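Local coordinates for putative GH105 family protein (Salmonella enterica subsp. enterica serovar Paratyphi A, PDB 3QWT), which is of unknown function but is a possible GH105 glycoside hydrolase that probably removes unsaturated uronic acids from the ends of oligosaccharides, at residues 108-113 with 171-176; 63-68 with 113-118; 19-24 with 374-379; 299-304 with 370-375. One frame throughout, in Å; residues are numbered along the deposited sequence.

Contact 1 of 4, residues 108-113 with 171-176; sequences NVNTMA and LMMTVL
Val109 and Thr174 join the buried loop before helix 114-125 of the alpha/alpha toroid to helix 170-184. The hydroxyl OG1 of Thr174 donates a hydrogen bond to the carbonyl O of Val109 at 2.8 Å. It arrives in the carbonyl plane, on a lone pair, with a C=O...OG1 angle of 113°. The first torsion of Thr174 (-71°) sets OG1 beside its own backbone N. CG2 of Val109 packs against the same OG1 at 3.5 Å, and the two side chains cross at about a right angle. Within the type I turn Asn110-Ala113, CG of selenomethionine Met112 rests 3.3 Å from the carbonyl O of Met173. Met173, also selenomethionine, has the most surface buried here. Its CG lies 3.6 Å from OD1 of Asn110, and its SE packs on CB of Ala113 at 4.0 Å. The loop is braced from within: OD1 of Asn108 accepts from N of Thr111 at 2.9 Å, met from above the carbonyl plane. ND2 of Asn110 is hydrogen-bonded to a glycerol, probably from the crystallisation liquor. An Asx motif at Asn108 overlaps the type I turn ahead of helix 114-125, in a fold of the six-hairpin clan.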
loop_
_atom_site.group_PDB
_atom_site.type_symbol
_atom_site.label_atom_id
_atom_site.label_comp_id
_atom_site.label_asym_id
_atom_site.label_seq_id
_atom_site.Cartn_x
_atom_site.Cartn_y
_atom_site.Cartn_z
ATOM N N ASN A 108 -39.380 -3.448 -10.183
ATOM C CA ASN A 108 -39.654 -4.582 -9.309
ATOM C C ASN A 108 -38.603 -5.669 -9.510
ATOM O O ASN A 108 -37.727 -5.539 -10.371
ATOM C CB ASN A 108 -41.056 -5.140 -9.563
ATOM C CG ASN A 108 -41.258 -5.575 -11.000
ATOM O OD1 ASN A 108 -40.579 -6.486 -11.492
ATOM N ND2 ASN A 108 -42.202 -4.929 -11.687
ATOM N N VAL A 109 -38.705 -6.751 -8.740
ATOM C CA VAL A 109 -37.681 -7.795 -8.755
ATOM C C VAL A 109 -37.428 -8.290 -10.176
ATOM O O VAL A 109 -36.293 -8.574 -10.541
ATOM C CB VAL A 109 -38.024 -8.968 -7.803
ATOM C CG1 VAL A 109 -39.220 -9.782 -8.316
ATOM C CG2 VAL A 109 -36.818 -9.875 -7.619
ATOM N N ASN A 110 -38.492 -8.359 -10.978
ATOM C CA ASN A 110 -38.414 -8.919 -12.340
ATOM C C ASN A 110 -37.987 -7.971 -13.455
ATOM O O ASN A 110 -37.165 -8.325 -14.305
ATOM C CB ASN A 110 -39.726 -9.591 -12.721
ATOM C CG ASN A 110 -39.987 -10.852 -11.896
ATOM O OD1 ASN A 110 -39.050 -11.543 -11.504
ATOM N ND2 ASN A 110 -41.260 -11.146 -11.631
ATOM N N THR A 111 -38.541 -6.770 -13.468
ATOM C CA THR A 111 -38.158 -5.813 -14.504
ATOM C C THR A 111 -36.679 -5.367 -14.367
ATOM O O THR A 111 -36.125 -4.706 -15.251
ATOM C CB THR A 111 -39.104 -4.608 -14.501
ATOM O OG1 THR A 111 -39.074 -3.977 -13.214
ATOM C CG2 THR A 111 -40.553 -5.051 -14.835
HETATM N N MSE A 112 -36.048 -5.768 -13.268
HETATM C CA MSE A 112 -34.623 -5.506 -13.009
HETATM C C MSE A 112 -33.704 -6.351 -13.893
HETATM O O MSE A 112 -32.644 -5.884 -14.328
HETATM C CB MSE A 112 -34.315 -5.773 -11.517
HETATM C CG MSE A 112 -32.842 -5.685 -11.111
HETATM SE SE MSE A 112 -32.166 -3.823 -10.982
HETATM C CE MSE A 112 -33.375 -3.183 -9.657
ATOM N N ALA A 113 -34.122 -7.588 -14.162
ATOM C CA ALA A 113 -33.270 -8.586 -14.837
ATOM C C ALA A 113 -32.503 -8.090 -16.052
ATOM O O ALA A 113 -31.317 -8.381 -16.187
ATOM C CB ALA A 113 -34.080 -9.833 -15.195
ATOM N N LEU A 171 -32.781 -14.373 -6.870
ATOM C CA LEU A 171 -31.322 -14.409 -7.000
ATOM C C LEU A 171 -30.874 -14.118 -8.427
ATOM O O LEU A 171 -29.817 -13.523 -8.636
ATOM C CB LEU A 171 -30.706 -15.708 -6.452
ATOM C CG LEU A 171 -30.714 -15.786 -4.915
ATOM C CD1 LEU A 171 -30.580 -17.215 -4.422
ATOM C CD2 LEU A 171 -29.625 -14.902 -4.296
HETATM N N MSE A 172 -31.695 -14.515 -9.398
HETATM C CA MSE A 172 -31.361 -14.329 -10.800
HETATM C C MSE A 172 -31.759 -12.941 -11.324
HETATM O O MSE A 172 -30.991 -12.299 -12.054
HETATM C CB MSE A 172 -32.023 -15.421 -11.656
HETATM C CG MSE A 172 -31.823 -15.276 -13.162
HETATM SE SE MSE A 172 -30.002 -15.702 -13.733
HETATM C CE MSE A 172 -29.524 -13.958 -14.471
HETATM N N MSE A 173 -32.956 -12.492 -10.956
HETATM C CA MSE A 173 -33.548 -11.287 -11.541
HETATM C C MSE A 173 -33.079 -9.952 -10.941
HETATM O O MSE A 173 -33.200 -8.919 -11.595
HETATM C CB MSE A 173 -35.065 -11.342 -11.447
HETATM C CG MSE A 173 -35.673 -12.668 -11.872
HETATM SE SE MSE A 173 -34.924 -13.392 -13.515
HETATM C CE MSE A 173 -35.635 -15.211 -13.295
ATOM N N THR A 174 -32.584 -9.958 -9.704
ATOM C CA THR A 174 -32.139 -8.711 -9.065
ATOM C C THR A 174 -30.780 -8.811 -8.383
ATOM O O THR A 174 -29.943 -7.927 -8.523
ATOM C CB THR A 174 -33.189 -8.165 -8.056
ATOM O OG1 THR A 174 -34.315 -7.672 -8.779
ATOM C CG2 THR A 174 -32.633 -7.016 -7.235
ATOM N N VAL A 175 -30.551 -9.870 -7.626
ATOM C CA VAL A 175 -29.280 -9.953 -6.946
ATOM C C VAL A 175 -28.097 -9.963 -7.911
ATOM O O VAL A 175 -27.180 -9.170 -7.775
ATOM C CB VAL A 175 -29.159 -11.166 -6.032
ATOM C CG1 VAL A 175 -27.856 -11.043 -5.245
ATOM C CG2 VAL A 175 -30.344 -11.235 -5.102
ATOM N N LEU A 176 -28.099 -10.874 -8.871
ATOM C CA LEU A 176 -26.948 -10.974 -9.750
ATOM C C LEU A 176 -26.727 -9.666 -10.517
ATOM O O LEU A 176 -25.599 -9.202 -10.622
ATOM C CB LEU A 176 -27.075 -12.171 -10.695
ATOM C CG LEU A 176 -25.930 -12.302 -11.698
ATOM C CD1 LEU A 176 -24.590 -12.402 -10.988
ATOM C CD2 LEU A 176 -26.146 -13.508 -12.559
#

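Contact 2 of 4, residues 63-68 with 113-118; sequences AGWEWT and APFLTL
Trp65 and Phe115 make the tight part of this contact, the tip of Phe115 meeting the edge of the indole. CZ of Phe115 comes to 3.7 Å from CZ2 of Trp65. It lies near the indole plane, and the two side chains cross at about a right angle. Pro114 adds the second close touch. Its CG lies 3.9 Å from NE1 of Trp65, and the two side chains approach at a slant. That NE1 has its polar partner elsewhere: it is hydrogen-bonded to the carbonyl O of Thr111, just before helix 114-125.

The other side is looser. CB of Trp67 is 4.5 Å from CB of Ala113, and the carbonyl O of Trp67 is 4.1 Å from that same methyl. No hydrogen bond links the two segments here. Trp67 is partly exposed, unlike the buried residues it meets. One face of its indole is covered by CG2 of Thr68, 3.4 Å above the ring centre, and its ring also stacks with Tyr364. A glycerol, probably from the crystallisation liquor, lies about 3 Å from its side chain between nearest atoms.

Glu66 is the N-cap residue of helix 67-83. The contact joins the start of that helix to the start of helix 114-125, with Trp95 of helix 86-102 meeting Trp65 edge-to-face and Met173 of helix 170-184 touching Trp67.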
loop_
_atom_site.group_PDB
_atom_site.type_symbol
_atom_site.label_atom_id
_atom_site.label_comp_id
_atom_site.label_asym_id
_atom_site.label_seq_id
_atom_site.Cartn_x
_atom_site.Cartn_y
_atom_site.Cartn_z
ATOM N N ALA A 63 -41.236 -8.081 -27.878
ATOM C CA ALA A 63 -41.374 -6.644 -27.685
ATOM C C ALA A 63 -41.782 -6.254 -26.259
ATOM O O ALA A 63 -42.076 -5.088 -25.993
ATOM C CB ALA A 63 -42.328 -6.050 -28.709
ATOM N N GLY A 64 -41.773 -7.216 -25.340
ATOM C CA GLY A 64 -42.158 -6.946 -23.964
ATOM C C GLY A 64 -40.997 -6.592 -23.038
ATOM O O GLY A 64 -39.830 -6.687 -23.409
ATOM N N TRP A 65 -41.335 -6.177 -21.823
ATOM C CA TRP A 65 -40.353 -5.939 -20.780
ATOM C C TRP A 65 -40.707 -6.676 -19.493
ATOM O O TRP A 65 -41.515 -6.200 -18.693
ATOM C CB TRP A 65 -40.242 -4.440 -20.497
ATOM C CG TRP A 65 -39.124 -4.037 -19.539
ATOM C CD1 TRP A 65 -38.516 -4.811 -18.578
ATOM C CD2 TRP A 65 -38.484 -2.748 -19.476
ATOM N NE1 TRP A 65 -37.543 -4.073 -17.915
ATOM C CE2 TRP A 65 -37.511 -2.807 -18.447
ATOM C CE3 TRP A 65 -38.658 -1.545 -20.175
ATOM C CZ2 TRP A 65 -36.715 -1.712 -18.113
ATOM C CZ3 TRP A 65 -37.859 -0.457 -19.846
ATOM C CH2 TRP A 65 -36.904 -0.545 -18.819
ATOM N N GLU A 66 -40.117 -7.845 -19.298
ATOM C CA GLU A 66 -40.111 -8.460 -17.975
ATOM C C GLU A 66 -38.944 -9.419 -17.758
ATOM O O GLU A 66 -38.025 -9.494 -18.570
ATOM C CB GLU A 66 -41.430 -9.150 -17.643
ATOM C CG GLU A 66 -41.612 -9.280 -16.131
ATOM C CD GLU A 66 -42.580 -10.343 -15.778
ATOM O OE1 GLU A 66 -43.283 -10.197 -14.760
ATOM O OE2 GLU A 66 -42.643 -11.335 -16.526
ATOM N N TRP A 67 -38.982 -10.148 -16.652
ATOM C CA TRP A 67 -37.841 -10.978 -16.274
ATOM C C TRP A 67 -37.459 -11.914 -17.404
ATOM O O TRP A 67 -36.294 -12.274 -17.563
ATOM C CB TRP A 67 -38.112 -11.756 -14.980
ATOM C CG TRP A 67 -39.153 -12.833 -15.118
ATOM C CD1 TRP A 67 -40.503 -12.696 -14.958
ATOM C CD2 TRP A 67 -38.928 -14.207 -15.447
ATOM N NE1 TRP A 67 -41.130 -13.896 -15.164
ATOM C CE2 TRP A 67 -40.188 -14.843 -15.468
ATOM C CE3 TRP A 67 -37.785 -14.962 -15.729
ATOM C CZ2 TRP A 67 -40.339 -16.199 -15.759
ATOM C CZ3 TRP A 67 -37.932 -16.308 -16.009
ATOM C CH2 TRP A 67 -39.206 -16.914 -16.027
ATOM N N THR A 68 -38.438 -12.284 -18.207
ATOM C CA THR A 68 -38.217 -13.306 -19.222
ATOM C C THR A 68 -37.252 -12.766 -20.255
ATOM O O THR A 68 -36.283 -13.421 -20.620
ATOM C CB THR A 68 -39.544 -13.736 -19.897
ATOM O OG1 THR A 68 -40.129 -12.610 -20.571
ATOM C CG2 THR A 68 -40.515 -14.277 -18.847
ATOM N N ALA A 113 -34.122 -7.588 -14.162
ATOM C CA ALA A 113 -33.270 -8.586 -14.837
ATOM C C ALA A 113 -32.503 -8.090 -16.052
ATOM O O ALA A 113 -31.317 -8.381 -16.187
ATOM C CB ALA A 113 -34.080 -9.833 -15.195
ATOM N N PRO A 114 -33.166 -7.333 -16.945
ATOM C CA PRO A 114 -32.410 -6.884 -18.123
ATOM C C PRO A 114 -31.171 -6.017 -17.810
ATOM O O PRO A 114 -30.305 -5.859 -18.665
ATOM C CB PRO A 114 -33.446 -6.084 -18.923
ATOM C CG PRO A 114 -34.766 -6.751 -18.556
ATOM C CD PRO A 114 -34.621 -7.111 -17.094
ATOM N N PHE A 115 -31.071 -5.464 -16.615
ATOM C CA PHE A 115 -29.948 -4.560 -16.365
ATOM C C PHE A 115 -28.612 -5.270 -16.174
ATOM O O PHE A 115 -27.545 -4.671 -16.359
ATOM C CB PHE A 115 -30.284 -3.544 -15.282
ATOM C CG PHE A 115 -31.379 -2.612 -15.699
ATOM C CD1 PHE A 115 -31.116 -1.588 -16.596
ATOM C CD2 PHE A 115 -32.683 -2.812 -15.266
ATOM C CE1 PHE A 115 -32.129 -0.747 -17.014
ATOM C CE2 PHE A 115 -33.700 -1.974 -15.678
ATOM C CZ PHE A 115 -33.426 -0.938 -16.553
ATOM N N LEU A 116 -28.690 -6.564 -15.864
ATOM C CA LEU A 116 -27.538 -7.436 -15.927
ATOM C C LEU A 116 -26.858 -7.335 -17.302
ATOM O O LEU A 116 -25.654 -7.109 -17.395
ATOM C CB LEU A 116 -27.953 -8.883 -15.625
ATOM C CG LEU A 116 -26.866 -9.948 -15.801
ATOM C CD1 LEU A 116 -25.593 -9.577 -15.069
ATOM C CD2 LEU A 116 -27.367 -11.312 -15.313
ATOM N N THR A 117 -27.632 -7.489 -18.372
ATOM C CA THR A 117 -27.047 -7.463 -19.714
ATOM C C THR A 117 -26.611 -6.056 -20.116
ATOM O O THR A 117 -25.572 -5.867 -20.761
ATOM C CB THR A 117 -28.008 -8.055 -20.741
ATOM O OG1 THR A 117 -28.290 -9.412 -20.380
ATOM C CG2 THR A 117 -27.415 -8.020 -22.143
ATOM N N LEU A 118 -27.401 -5.068 -19.716
ATOM C CA LEU A 118 -27.058 -3.690 -19.995
ATOM C C LEU A 118 -25.723 -3.343 -19.335
ATOM O O LEU A 118 -24.890 -2.618 -19.909
ATOM C CB LEU A 118 -28.148 -2.751 -19.487
ATOM C CG LEU A 118 -27.964 -1.324 -20.001
ATOM C CD1 LEU A 118 -28.089 -1.229 -21.540
ATOM C CD2 LEU A 118 -28.920 -0.368 -19.290
#

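Contact 3 of 4, residues 19-24 with 374-379; sequences HFIARD and TEYLRN
Tyr376, Leu377 and His19 have the most surface buried where the N-terminal segment meets the last turns of helix 363-377. Tyr376 loses the most. Its hydroxyl OH sits 3.2 Å from CE2 of Phe20, at the edge of the phenyl ring and near its plane. The ring carbon CZ of Tyr376 follows at 3.8 Å from the same CE2. CG2 of Ile21 covers one face of the Phe20 ring, 3.5 Å above it and offset toward the rim. The OH of Tyr376 is hydrogen-bonded to Glu322, so this polar end is satisfied beside the phenyl edge.

Leu377, the next residue, meets the far part of segment 19-24. Its CD2 packs on CG of Arg23 at 3.8 Å, and the two side chains cross at about a right angle. Beyond this aliphatic part, Arg23 pairs with Asp24 in a salt bridge, NE to OD1 at 3.2 Å. Its NH1 is hydrogen-bonded to the carbonyl O of Phe100 of the second subunit.

His19 is nearer the surface. Its NE2 lies 3.6 Å from the carbonyl O of Asn379, and its ring stacks with Tyr380. The contact sits near the start of helix 23-37 and the last turns of helix 363-377. Helix 318-330 borders it at Phe20, and helix 67-83 touches Leu377.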
loop_
_atom_site.group_PDB
_atom_site.type_symbol
_atom_site.label_atom_id
_atom_site.label_comp_id
_atom_site.label_asym_id
_atom_site.label_seq_id
_atom_site.Cartn_x
_atom_site.Cartn_y
_atom_site.Cartn_z
ATOM N N HIS A 19 -17.384 -36.129 -29.764
ATOM C CA HIS A 19 -18.453 -35.160 -29.892
ATOM C C HIS A 19 -19.640 -35.776 -30.598
ATOM O O HIS A 19 -19.575 -36.121 -31.780
ATOM C CB HIS A 19 -17.975 -33.914 -30.628
ATOM C CG HIS A 19 -16.979 -33.110 -29.855
ATOM N ND1 HIS A 19 -15.961 -32.404 -30.457
ATOM C CD2 HIS A 19 -16.840 -32.908 -28.523
ATOM C CE1 HIS A 19 -15.240 -31.799 -29.532
ATOM N NE2 HIS A 19 -15.755 -32.085 -28.350
ATOM N N PHE A 20 -20.731 -35.921 -29.862
ATOM C CA PHE A 20 -21.932 -36.478 -30.445
ATOM C C PHE A 20 -22.510 -35.502 -31.461
ATOM O O PHE A 20 -23.196 -35.906 -32.393
ATOM C CB PHE A 20 -22.949 -36.847 -29.362
ATOM C CG PHE A 20 -23.680 -35.677 -28.776
ATOM C CD1 PHE A 20 -24.930 -35.329 -29.240
ATOM C CD2 PHE A 20 -23.138 -34.954 -27.740
ATOM C CE1 PHE A 20 -25.610 -34.278 -28.695
ATOM C CE2 PHE A 20 -23.823 -33.902 -27.188
ATOM C CZ PHE A 20 -25.057 -33.563 -27.664
ATOM N N ILE A 21 -22.207 -34.219 -31.291
ATOM C CA ILE A 21 -22.702 -33.203 -32.217
ATOM C C ILE A 21 -21.562 -32.270 -32.599
ATOM O O ILE A 21 -20.754 -31.902 -31.750
ATOM C CB ILE A 21 -23.880 -32.426 -31.588
ATOM C CG1 ILE A 21 -24.472 -31.430 -32.579
ATOM C CG2 ILE A 21 -23.464 -31.758 -30.260
ATOM C CD1 ILE A 21 -25.501 -30.514 -31.959
ATOM N N ALA A 22 -21.460 -31.899 -33.869
ATOM C CA ALA A 22 -20.299 -31.118 -34.298
ATOM C C ALA A 22 -20.412 -29.648 -33.932
ATOM O O ALA A 22 -21.512 -29.100 -33.868
ATOM C CB ALA A 22 -20.033 -31.281 -35.767
ATOM N N ARG A 23 -19.262 -29.018 -33.694
ATOM C CA ARG A 23 -19.237 -27.625 -33.292
ATOM C C ARG A 23 -20.201 -26.755 -34.094
ATOM O O ARG A 23 -21.028 -26.040 -33.527
ATOM C CB ARG A 23 -17.832 -27.020 -33.397
ATOM C CG ARG A 23 -17.778 -25.587 -32.818
ATOM C CD ARG A 23 -16.472 -24.881 -33.069
ATOM N NE ARG A 23 -16.233 -24.716 -34.495
ATOM C CZ ARG A 23 -15.147 -24.154 -35.008
ATOM N NH1 ARG A 23 -14.196 -23.686 -34.209
ATOM N NH2 ARG A 23 -15.017 -24.056 -36.322
ATOM N N ASP A 24 -20.078 -26.789 -35.411
ATOM C CA ASP A 24 -20.841 -25.856 -36.229
ATOM C C ASP A 24 -22.320 -26.207 -36.297
ATOM O O ASP A 24 -23.165 -25.356 -36.558
ATOM C CB ASP A 24 -20.188 -25.683 -37.597
ATOM C CG ASP A 24 -18.821 -25.003 -37.485
ATOM O OD1 ASP A 24 -18.640 -24.196 -36.546
ATOM O OD2 ASP A 24 -17.922 -25.274 -38.305
ATOM N N THR A 374 -24.056 -22.689 -25.026
ATOM C CA THR A 374 -22.849 -21.868 -25.174
ATOM C C THR A 374 -21.722 -22.333 -24.273
ATOM O O THR A 374 -20.559 -22.374 -24.674
ATOM C CB THR A 374 -23.123 -20.393 -24.910
ATOM O OG1 THR A 374 -24.072 -19.908 -25.866
ATOM C CG2 THR A 374 -21.838 -19.596 -25.036
ATOM N N GLU A 375 -22.064 -22.682 -23.042
ATOM C CA GLU A 375 -21.082 -23.246 -22.143
ATOM C C GLU A 375 -20.568 -24.573 -22.730
ATOM O O GLU A 375 -19.381 -24.896 -22.627
ATOM C CB GLU A 375 -21.677 -23.407 -20.737
ATOM C CG GLU A 375 -20.771 -24.113 -19.729
ATOM C CD GLU A 375 -19.488 -23.350 -19.382
ATOM O OE1 GLU A 375 -19.517 -22.115 -19.322
ATOM O OE2 GLU A 375 -18.444 -23.993 -19.140
ATOM N N TYR A 376 -21.451 -25.325 -23.379
ATOM C CA TYR A 376 -21.050 -26.604 -23.958
ATOM C C TYR A 376 -20.083 -26.413 -25.133
ATOM O O TYR A 376 -19.205 -27.254 -25.372
ATOM C CB TYR A 376 -22.274 -27.402 -24.395
ATOM C CG TYR A 376 -21.978 -28.858 -24.717
ATOM C CD1 TYR A 376 -22.024 -29.323 -26.032
ATOM C CD2 TYR A 376 -21.664 -29.765 -23.709
ATOM C CE1 TYR A 376 -21.765 -30.633 -26.334
ATOM C CE2 TYR A 376 -21.402 -31.099 -24.006
ATOM C CZ TYR A 376 -21.454 -31.523 -25.324
ATOM O OH TYR A 376 -21.196 -32.839 -25.648
ATOM N N LEU A 377 -20.244 -25.298 -25.848
ATOM C CA LEU A 377 -19.334 -24.928 -26.929
ATOM C C LEU A 377 -17.894 -24.773 -26.457
ATOM O O LEU A 377 -16.964 -24.945 -27.242
ATOM C CB LEU A 377 -19.783 -23.634 -27.616
ATOM C CG LEU A 377 -20.695 -23.830 -28.839
ATOM C CD1 LEU A 377 -21.117 -22.490 -29.406
ATOM C CD2 LEU A 377 -20.026 -24.676 -29.922
ATOM N N ARG A 378 -17.698 -24.442 -25.187
ATOM C CA ARG A 378 -16.334 -24.309 -24.670
ATOM C C ARG A 378 -15.575 -25.622 -24.795
ATOM O O ARG A 378 -14.359 -25.622 -24.956
ATOM C CB ARG A 378 -16.311 -23.799 -23.229
ATOM C CG ARG A 378 -16.688 -22.327 -23.092
ATOM C CD ARG A 378 -16.509 -21.865 -21.655
ATOM N NE ARG A 378 -15.100 -21.686 -21.308
ATOM C CZ ARG A 378 -14.397 -20.593 -21.602
ATOM N NH1 ARG A 378 -13.117 -20.496 -21.251
ATOM N NH2 ARG A 378 -14.979 -19.592 -22.254
ATOM N N ASN A 379 -16.297 -26.736 -24.742
ATOM C CA ASN A 379 -15.702 -28.045 -25.043
ATOM C C ASN A 379 -15.112 -28.165 -26.454
ATOM O O ASN A 379 -14.394 -29.122 -26.747
ATOM C CB ASN A 379 -16.708 -29.176 -24.815
ATOM C CG ASN A 379 -16.901 -29.490 -23.352
ATOM O OD1 ASN A 379 -16.058 -29.169 -22.525
ATOM N ND2 ASN A 379 -18.015 -30.126 -23.025
#

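Contact 4 of 4, residues 299-304 with 370-375; sequences GFAYGI and MLCLTE
The ring of Tyr302 packs on Leu371 and Glu375, its CD1 3.4 Å from the carbonyl O of Leu371. A chi1 of 172° sets CG of Tyr302 anti to the backbone N, and from there the ring reaches both residues. CD2 of Leu371 sits over one face of the ring, 4.2 Å above the plane and offset toward the rim. CB of Glu375 comes to 3.7 Å from CD1 of Tyr302. These two side chains cross at about a right angle, with ring and carboxylate planes 80° apart. Both polar ends turn to other partners: OH of Tyr302 is hydrogen-bonded to Asp243 and Lys306, and OE2 of Glu375 forms a salt bridge with Arg309.

Helices 294-309 and 363-377 are neighbours in the alpha/alpha toroid. Their short segments run in similar directions, 30° apart, with axes 7.8 Å from each other. The backbones come close at Cys372, whose CB lies 3.5 Å from N of Tyr302 and 3.7 Å from CB of Ala301. Ile325 of helix 318-330 touches both Ala301 and Cys372.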
loop_
_atom_site.group_PDB
_atom_site.type_symbol
_atom_site.label_atom_id
_atom_site.label_comp_id
_atom_site.label_asym_id
_atom_site.label_seq_id
_atom_site.Cartn_x
_atom_site.Cartn_y
_atom_site.Cartn_z
ATOM N N GLY A 299 -30.899 -24.828 -17.451
ATOM C CA GLY A 299 -30.155 -24.018 -16.500
ATOM C C GLY A 299 -29.218 -24.929 -15.741
ATOM O O GLY A 299 -28.051 -24.604 -15.513
ATOM N N PHE A 300 -29.743 -26.094 -15.371
ATOM C CA PHE A 300 -28.975 -27.104 -14.676
ATOM C C PHE A 300 -27.758 -27.496 -15.497
ATOM O O PHE A 300 -26.640 -27.512 -14.998
ATOM C CB PHE A 300 -29.853 -28.316 -14.423
ATOM C CG PHE A 300 -30.871 -28.108 -13.346
ATOM C CD1 PHE A 300 -30.621 -27.231 -12.301
ATOM C CD2 PHE A 300 -32.076 -28.797 -13.368
ATOM C CE1 PHE A 300 -31.556 -27.049 -11.293
ATOM C CE2 PHE A 300 -33.014 -28.620 -12.363
ATOM C CZ PHE A 300 -32.757 -27.743 -11.328
ATOM N N ALA A 301 -27.981 -27.787 -16.771
ATOM C CA ALA A 301 -26.891 -28.148 -17.656
ATOM C C ALA A 301 -25.830 -27.064 -17.605
ATOM O O ALA A 301 -24.652 -27.344 -17.397
ATOM C CB ALA A 301 -27.397 -28.330 -19.078
ATOM N N TYR A 302 -26.255 -25.816 -17.781
ATOM C CA TYR A 302 -25.314 -24.709 -17.774
ATOM C C TYR A 302 -24.448 -24.700 -16.518
ATOM O O TYR A 302 -23.219 -24.746 -16.596
ATOM C CB TYR A 302 -26.037 -23.378 -17.907
ATOM C CG TYR A 302 -25.110 -22.196 -17.709
ATOM C CD1 TYR A 302 -24.261 -21.778 -18.725
ATOM C CD2 TYR A 302 -25.073 -21.511 -16.501
ATOM C CE1 TYR A 302 -23.407 -20.705 -18.543
ATOM C CE2 TYR A 302 -24.226 -20.442 -16.311
ATOM C CZ TYR A 302 -23.393 -20.038 -17.333
ATOM O OH TYR A 302 -22.547 -18.962 -17.148
ATOM N N GLY A 303 -25.099 -24.651 -15.363
ATOM C CA GLY A 303 -24.396 -24.519 -14.097
ATOM C C GLY A 303 -23.458 -25.670 -13.828
ATOM O O GLY A 303 -22.306 -25.474 -13.422
ATOM N N ILE A 304 -23.952 -26.883 -14.046
ATOM C CA ILE A 304 -23.144 -28.065 -13.820
ATOM C C ILE A 304 -21.925 -28.049 -14.732
ATOM O O ILE A 304 -20.816 -28.339 -14.302
ATOM C CB ILE A 304 -23.962 -29.341 -14.001
ATOM C CG1 ILE A 304 -25.079 -29.377 -12.958
ATOM C CG2 ILE A 304 -23.067 -30.573 -13.878
ATOM C CD1 ILE A 304 -26.041 -30.563 -13.097
HETATM N N MSE A 370 -29.698 -21.597 -24.910
HETATM C CA MSE A 370 -28.461 -21.080 -25.473
HETATM C C MSE A 370 -27.405 -20.860 -24.414
HETATM O O MSE A 370 -26.217 -20.972 -24.690
HETATM C CB MSE A 370 -28.672 -19.866 -26.404
HETATM C CG MSE A 370 -29.271 -18.607 -25.809
HETATM SE SE MSE A 370 -29.905 -17.403 -27.261
HETATM C CE MSE A 370 -31.776 -17.885 -27.195
ATOM N N LEU A 371 -27.839 -20.580 -23.192
ATOM C CA LEU A 371 -26.906 -20.495 -22.081
ATOM C C LEU A 371 -26.124 -21.798 -21.994
ATOM O O LEU A 371 -24.895 -21.804 -22.106
ATOM C CB LEU A 371 -27.639 -20.238 -20.758
ATOM C CG LEU A 371 -27.738 -18.826 -20.185
ATOM C CD1 LEU A 371 -28.433 -18.904 -18.841
ATOM C CD2 LEU A 371 -26.355 -18.161 -20.040
ATOM N N CYS A 372 -26.842 -22.906 -21.799
ATOM C CA CYS A 372 -26.184 -24.191 -21.587
ATOM C C CYS A 372 -25.445 -24.628 -22.841
ATOM O O CYS A 372 -24.378 -25.229 -22.758
ATOM C CB CYS A 372 -27.178 -25.270 -21.132
ATOM S SG CYS A 372 -28.435 -25.795 -22.355
ATOM N N LEU A 373 -25.998 -24.306 -24.006
ATOM C CA LEU A 373 -25.367 -24.736 -25.244
ATOM C C LEU A 373 -24.086 -23.935 -25.488
ATOM O O LEU A 373 -23.117 -24.456 -26.056
ATOM C CB LEU A 373 -26.333 -24.674 -26.442
ATOM C CG LEU A 373 -27.482 -25.686 -26.452
ATOM C CD1 LEU A 373 -28.423 -25.434 -27.632
ATOM C CD2 LEU A 373 -26.959 -27.105 -26.489
ATOM N N THR A 374 -24.056 -22.689 -25.026
ATOM C CA THR A 374 -22.849 -21.868 -25.174
ATOM C C THR A 374 -21.722 -22.333 -24.273
ATOM O O THR A 374 -20.559 -22.374 -24.674
ATOM C CB THR A 374 -23.123 -20.393 -24.910
ATOM O OG1 THR A 374 -24.072 -19.908 -25.866
ATOM C CG2 THR A 374 -21.838 -19.596 -25.036
ATOM N N GLU A 375 -22.064 -22.682 -23.042
ATOM C CA GLU A 375 -21.082 -23.246 -22.143
ATOM C C GLU A 375 -20.568 -24.573 -22.730
ATOM O O GLU A 375 -19.381 -24.896 -22.627
ATOM C CB GLU A 375 -21.677 -23.407 -20.737
ATOM C CG GLU A 375 -20.771 -24.113 -19.729
ATOM C CD GLU A 375 -19.488 -23.350 -19.382
ATOM O OE1 GLU A 375 -19.517 -22.115 -19.322
ATOM O OE2 GLU A 375 -18.444 -23.993 -19.140
#

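Overall arrangement
Contacts 1 and 2 form one cluster, with centres 9 Å apart. They share Ala113, and their segments alternate along the chain. Together they join helices 67-83, 114-125 and 170-184 through the loop before helix 114-125. Contacts 3 and 4 form a second cluster, 11 Å apart between centres. Both use helix 363-377 and share Thr374 and Glu375. Contact 4 follows contacts 1 and 2 in the sequence, with its centre about 19 Å from each of theirs. Contact 3 spans nearly the whole chain and lies across the chain centre from contact 1, about 30 Å away between centres. It brings the start of the first helix, 23-37, to the last helix, 363-377, consistent with a closed toroid.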